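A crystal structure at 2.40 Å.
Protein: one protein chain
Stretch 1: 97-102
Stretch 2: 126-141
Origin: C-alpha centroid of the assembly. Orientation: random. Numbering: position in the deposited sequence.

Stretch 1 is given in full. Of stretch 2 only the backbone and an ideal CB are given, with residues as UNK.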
# COMPACT_ATOMS: atom_id res chain seq x y z
N ASP A 97 -9.86 -8.62 1.86
CA ASP A 97 -10.20 -8.37 0.47
C ASP A 97 -10.58 -6.96 0.04
O ASP A 97 -10.59 -6.68 -1.16
CB ASP A 97 -11.27 -9.37 -0.01
CG ASP A 97 -12.48 -9.41 0.88
OD1 ASP A 97 -12.34 -9.84 2.04
OD2 ASP A 97 -13.56 -9.00 0.41
N PHE A 98 -10.88 -6.06 0.97
CA PHE A 98 -11.19 -4.71 0.54
C PHE A 98 -10.73 -3.58 1.45
O PHE A 98 -10.27 -2.56 0.96
CB PHE A 98 -12.68 -4.55 0.26
CG PHE A 98 -13.04 -3.22 -0.38
CD1 PHE A 98 -13.55 -2.17 0.38
CD2 PHE A 98 -12.83 -3.02 -1.74
CE1 PHE A 98 -13.86 -0.95 -0.20
CE2 PHE A 98 -13.13 -1.79 -2.33
CZ PHE A 98 -13.64 -0.76 -1.55
N TYR A 99 -10.86 -3.75 2.76
CA TYR A 99 -10.41 -2.70 3.67
C TYR A 99 -10.10 -3.28 5.03
O TYR A 99 -10.38 -4.45 5.29
CB TYR A 99 -11.49 -1.64 3.86
CG TYR A 99 -12.61 -2.12 4.75
CD1 TYR A 99 -13.57 -3.01 4.28
CD2 TYR A 99 -12.69 -1.71 6.09
CE1 TYR A 99 -14.57 -3.49 5.11
CE2 TYR A 99 -13.69 -2.19 6.93
CZ TYR A 99 -14.62 -3.08 6.43
OH TYR A 99 -15.61 -3.56 7.26
N LYS A 100 -9.55 -2.45 5.90
CA LYS A 100 -9.23 -2.87 7.25
C LYS A 100 -9.20 -1.61 8.07
O LYS A 100 -8.65 -0.59 7.65
CB LYS A 100 -7.86 -3.55 7.31
CG LYS A 100 -7.73 -4.62 8.39
CD LYS A 100 -7.56 -4.05 9.78
CE LYS A 100 -7.24 -5.15 10.78
NZ LYS A 100 -8.35 -6.14 10.86
N ILE A 101 -9.81 -1.66 9.25
CA ILE A 101 -9.81 -0.51 10.12
C ILE A 101 -8.96 -0.78 11.34
O ILE A 101 -9.05 -1.84 11.97
CB ILE A 101 -11.24 -0.15 10.53
CG1 ILE A 101 -12.00 0.35 9.30
CG2 ILE A 101 -11.21 0.93 11.60
CD1 ILE A 101 -13.44 0.66 9.55
N ILE A 102 -8.10 0.18 11.65
CA ILE A 102 -7.23 0.08 12.80
C ILE A 102 -7.30 1.39 13.57
O ILE A 102 -7.69 2.42 13.01
CB ILE A 102 -5.75 -0.24 12.40
CG1 ILE A 102 -5.15 0.92 11.60
CG2 ILE A 102 -5.70 -1.49 11.55
CD1 ILE A 102 -3.69 0.70 11.27
N UNK A 126 -16.88 2.95 -8.35
CA UNK A 126 -17.71 2.20 -7.39
C UNK A 126 -16.90 1.86 -6.15
O UNK A 126 -17.39 1.97 -5.03
CB UNK A 126 -18.26 0.92 -8.03
N UNK A 127 -15.66 1.45 -6.34
CA UNK A 127 -14.81 1.09 -5.20
C UNK A 127 -14.40 2.34 -4.41
O UNK A 127 -14.29 2.31 -3.18
CB UNK A 127 -13.57 0.34 -5.68
N UNK A 128 -14.20 3.45 -5.12
CA UNK A 128 -13.85 4.69 -4.46
C UNK A 128 -15.01 5.10 -3.56
O UNK A 128 -14.81 5.53 -2.43
CB UNK A 128 -13.52 5.78 -5.48
N UNK A 129 -16.23 4.95 -4.06
CA UNK A 129 -17.41 5.30 -3.29
C UNK A 129 -17.57 4.44 -2.04
O UNK A 129 -18.06 4.91 -1.01
CB UNK A 129 -18.66 5.17 -4.17
N UNK A 130 -17.17 3.18 -2.12
CA UNK A 130 -17.29 2.30 -0.98
C UNK A 130 -16.35 2.76 0.13
O UNK A 130 -16.71 2.78 1.31
CB UNK A 130 -16.99 0.85 -1.38
N UNK A 131 -15.14 3.15 -0.26
CA UNK A 131 -14.14 3.62 0.68
C UNK A 131 -14.66 4.84 1.45
O UNK A 131 -14.54 4.92 2.67
CB UNK A 131 -12.84 3.96 -0.05
N UNK A 132 -15.22 5.79 0.70
CA UNK A 132 -15.78 6.99 1.30
C UNK A 132 -16.89 6.56 2.25
O UNK A 132 -16.93 6.97 3.41
CB UNK A 132 -16.30 7.96 0.24
N UNK A 133 -17.79 5.72 1.75
CA UNK A 133 -18.90 5.25 2.56
C UNK A 133 -18.43 4.69 3.89
O UNK A 133 -18.91 5.11 4.95
CB UNK A 133 -19.70 4.19 1.80
N UNK A 134 -17.48 3.76 3.84
CA UNK A 134 -16.94 3.17 5.07
C UNK A 134 -16.36 4.26 5.96
O UNK A 134 -16.65 4.33 7.16
CB UNK A 134 -15.87 2.12 4.75
N UNK A 135 -15.53 5.10 5.36
CA UNK A 135 -14.89 6.19 6.07
C UNK A 135 -15.92 6.93 6.90
O UNK A 135 -15.76 7.09 8.11
CB UNK A 135 -14.19 7.14 5.10
N UNK A 136 -16.99 7.38 6.24
CA UNK A 136 -18.05 8.13 6.91
C UNK A 136 -18.79 7.32 7.96
O UNK A 136 -18.95 7.76 9.10
CB UNK A 136 -19.05 8.65 5.87
N UNK A 137 -19.25 6.14 7.55
CA UNK A 137 -20.00 5.25 8.43
C UNK A 137 -19.26 4.94 9.72
O UNK A 137 -19.86 4.93 10.79
CB UNK A 137 -20.32 3.94 7.70
N UNK A 138 -17.96 4.67 9.63
CA UNK A 138 -17.17 4.34 10.81
C UNK A 138 -16.53 5.55 11.48
O UNK A 138 -15.76 5.40 12.42
CB UNK A 138 -16.08 3.34 10.43
N UNK A 139 -16.84 6.74 10.99
CA UNK A 139 -16.29 7.97 11.55
C UNK A 139 -14.78 7.93 11.64
O UNK A 139 -14.20 8.21 12.69
CB UNK A 139 -16.88 8.23 12.94
N UNK A 140 -14.15 7.59 10.53
CA UNK A 140 -12.69 7.49 10.47
C UNK A 140 -11.98 8.84 10.43
O UNK A 140 -12.50 9.83 9.89
CB UNK A 140 -12.28 6.68 9.24
N UNK A 141 -10.79 8.86 11.00
CA UNK A 141 -9.99 10.07 11.06
C UNK A 141 -9.01 10.18 9.89
O UNK A 141 -8.71 11.27 9.41
CB UNK A 141 -9.23 10.12 12.38

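Stretch 2 runs as a helix through position 137, and stretch 1 meets it with three apolar side chains, Phe98, Tyr99 and Ile101, so the suitability of each position depends largely on whether its CB faces them.

Position 126 has nothing of stretch 1 near its CB; almost any helix-compatible residue would do, and it is Asp126. At 127 the CB points sideways, 4.0 Å from Phe98 CE2. Some carbon at the base is welcome, but a long chain must find its own way out. Arg127 does this: its CB meets the ring while its extended chain leads away. Its backbone O lies 3.5 Å from Phe98 CZ, at the ring edge, so the ring packs against the helix main chain as well.

Positions 128 and 129 point away from stretch 1, which therefore sets no preference; they are Gln128 and Glu129.

At 130 the CB points toward stretch 1 and already stands 3.7 Å from Phe98 CZ. Alanine, leucine or a flexible apolar chain would suit. Met130 makes the contact through CB, and the rest of its chain turns away from the ring.

Position 131 is sideways, its ideal CB 5.0 Å from Phe98 CZ, leaving room for a short apolar branch. Val131 fills it, bringing CG2 to 3.9 Å from Phe98 CZ.

Positions 132 and 133 are beyond reach of stretch 1 and hold Arg132 and Glu133.

At 134 the CB points into the space among all three apolar side chains, 5.2 Å from Tyr99 CD2. Leucine, isoleucine or methionine could exploit it. Ile134, with chi1 m and chi2 t, lays CD1 over one face of the Tyr99 ring, 3.7 Å from its centroid, in a CH-pi contact. The same CD1 is 4.2 Å from Phe98 CE1, at that ring's edge, whereas CG2 lies 4.0 Å from Ile101 CD1.

Position 135 points away, and 136 and 137 are out of reach; they are Tyr135, Phe136 and Lys137.

At 138 the CB faces Ile101, 3.9 Å from its CD1, so aliphatic carbon is favoured at the base. Glu138 supplies it: CG packs 3.5 Å from Ile101 CD1.

Position 139 has positive phi (53°), which favours glycine or asparagine. It is Asn139, in a Schellman motif whose bonds include the backbone N of 140 to Tyr135 O, 2.9 Å.

At 140 the CB again points toward stretch 1, but from farther off; a modest apolar side chain fits. Cys140 places SG 4.3 Å from Ile101 CD1. Position 141, out of reach, is Asp141.

Stretch 2 126-141: DRQEMVREIYFKENCD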
# COMPACT_ATOMS: atom_id res chain seq x y z
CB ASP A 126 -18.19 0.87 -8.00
CG ASP A 126 -19.27 1.06 -9.06
OD1 ASP A 126 -19.49 0.11 -9.84
OD2 ASP A 126 -19.90 2.13 -9.11
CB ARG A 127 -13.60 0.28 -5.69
CG ARG A 127 -14.04 -0.97 -6.44
CD ARG A 127 -12.90 -1.76 -7.06
NE ARG A 127 -13.42 -2.68 -8.08
CZ ARG A 127 -12.67 -3.50 -8.81
NH1 ARG A 127 -11.36 -3.53 -8.64
NH2 ARG A 127 -13.23 -4.28 -9.72
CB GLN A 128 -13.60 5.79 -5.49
CG GLN A 128 -12.26 5.72 -6.17
CD GLN A 128 -12.15 6.75 -7.27
OE1 GLN A 128 -12.87 7.75 -7.27
NE2 GLN A 128 -11.26 6.52 -8.23
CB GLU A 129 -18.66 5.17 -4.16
CG GLU A 129 -19.95 5.11 -3.38
CD GLU A 129 -21.14 4.78 -4.27
OE1 GLU A 129 -20.99 3.94 -5.19
OE2 GLU A 129 -22.23 5.35 -4.03
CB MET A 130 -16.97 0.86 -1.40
CG MET A 130 -17.96 0.28 -2.41
SD MET A 130 -19.64 0.18 -1.76
CE MET A 130 -19.92 -1.46 -1.99
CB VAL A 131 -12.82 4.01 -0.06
CG1 VAL A 131 -11.84 4.65 0.91
CG2 VAL A 131 -12.20 2.76 -0.69
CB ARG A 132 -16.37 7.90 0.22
CG ARG A 132 -15.38 8.32 -0.85
CD ARG A 132 -15.90 9.54 -1.60
NE ARG A 132 -17.08 9.25 -2.41
CZ ARG A 132 -17.04 8.82 -3.66
NH1 ARG A 132 -15.88 8.63 -4.26
NH2 ARG A 132 -18.16 8.58 -4.33
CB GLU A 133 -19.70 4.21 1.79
CG GLU A 133 -21.20 4.50 1.78
CD GLU A 133 -21.51 6.00 1.69
OE1 GLU A 133 -21.17 6.64 0.66
OE2 GLU A 133 -22.10 6.53 2.66
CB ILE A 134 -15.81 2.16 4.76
CG1 ILE A 134 -16.39 0.89 4.15
CG2 ILE A 134 -15.03 1.86 6.03
CD1 ILE A 134 -15.32 -0.05 3.61
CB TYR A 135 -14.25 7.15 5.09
CG TYR A 135 -13.37 8.21 5.73
CD1 TYR A 135 -12.03 7.95 6.02
CD2 TYR A 135 -13.86 9.48 6.01
CE1 TYR A 135 -11.20 8.93 6.55
CE2 TYR A 135 -13.05 10.47 6.54
CZ TYR A 135 -11.72 10.19 6.81
OH TYR A 135 -10.90 11.19 7.30
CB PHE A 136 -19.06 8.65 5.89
CG PHE A 136 -18.49 9.60 4.87
CD1 PHE A 136 -17.57 10.58 5.25
CD2 PHE A 136 -18.91 9.54 3.54
CE1 PHE A 136 -17.08 11.49 4.31
CE2 PHE A 136 -18.42 10.45 2.59
CZ PHE A 136 -17.51 11.42 2.97
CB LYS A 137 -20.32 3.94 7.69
CG LYS A 137 -21.00 2.86 8.53
CD LYS A 137 -20.87 1.49 7.84
CE LYS A 137 -21.49 0.33 8.65
NZ LYS A 137 -22.99 0.28 8.57
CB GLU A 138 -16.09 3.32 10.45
CG GLU A 138 -16.63 2.03 9.85
CD GLU A 138 -17.66 1.34 10.74
OE1 GLU A 138 -17.34 1.01 11.90
OE2 GLU A 138 -18.80 1.13 10.26
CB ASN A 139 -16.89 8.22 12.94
CG ASN A 139 -18.39 8.48 12.87
OD1 ASN A 139 -18.81 9.56 12.44
ND2 ASN A 139 -19.19 7.49 13.26
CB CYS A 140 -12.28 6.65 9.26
SG CYS A 140 -12.77 4.92 9.41
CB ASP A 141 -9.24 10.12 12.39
CG ASP A 141 -10.18 10.25 13.57
OD1 ASP A 141 -10.77 11.35 13.74
OD2 ASP A 141 -10.35 9.27 14.32
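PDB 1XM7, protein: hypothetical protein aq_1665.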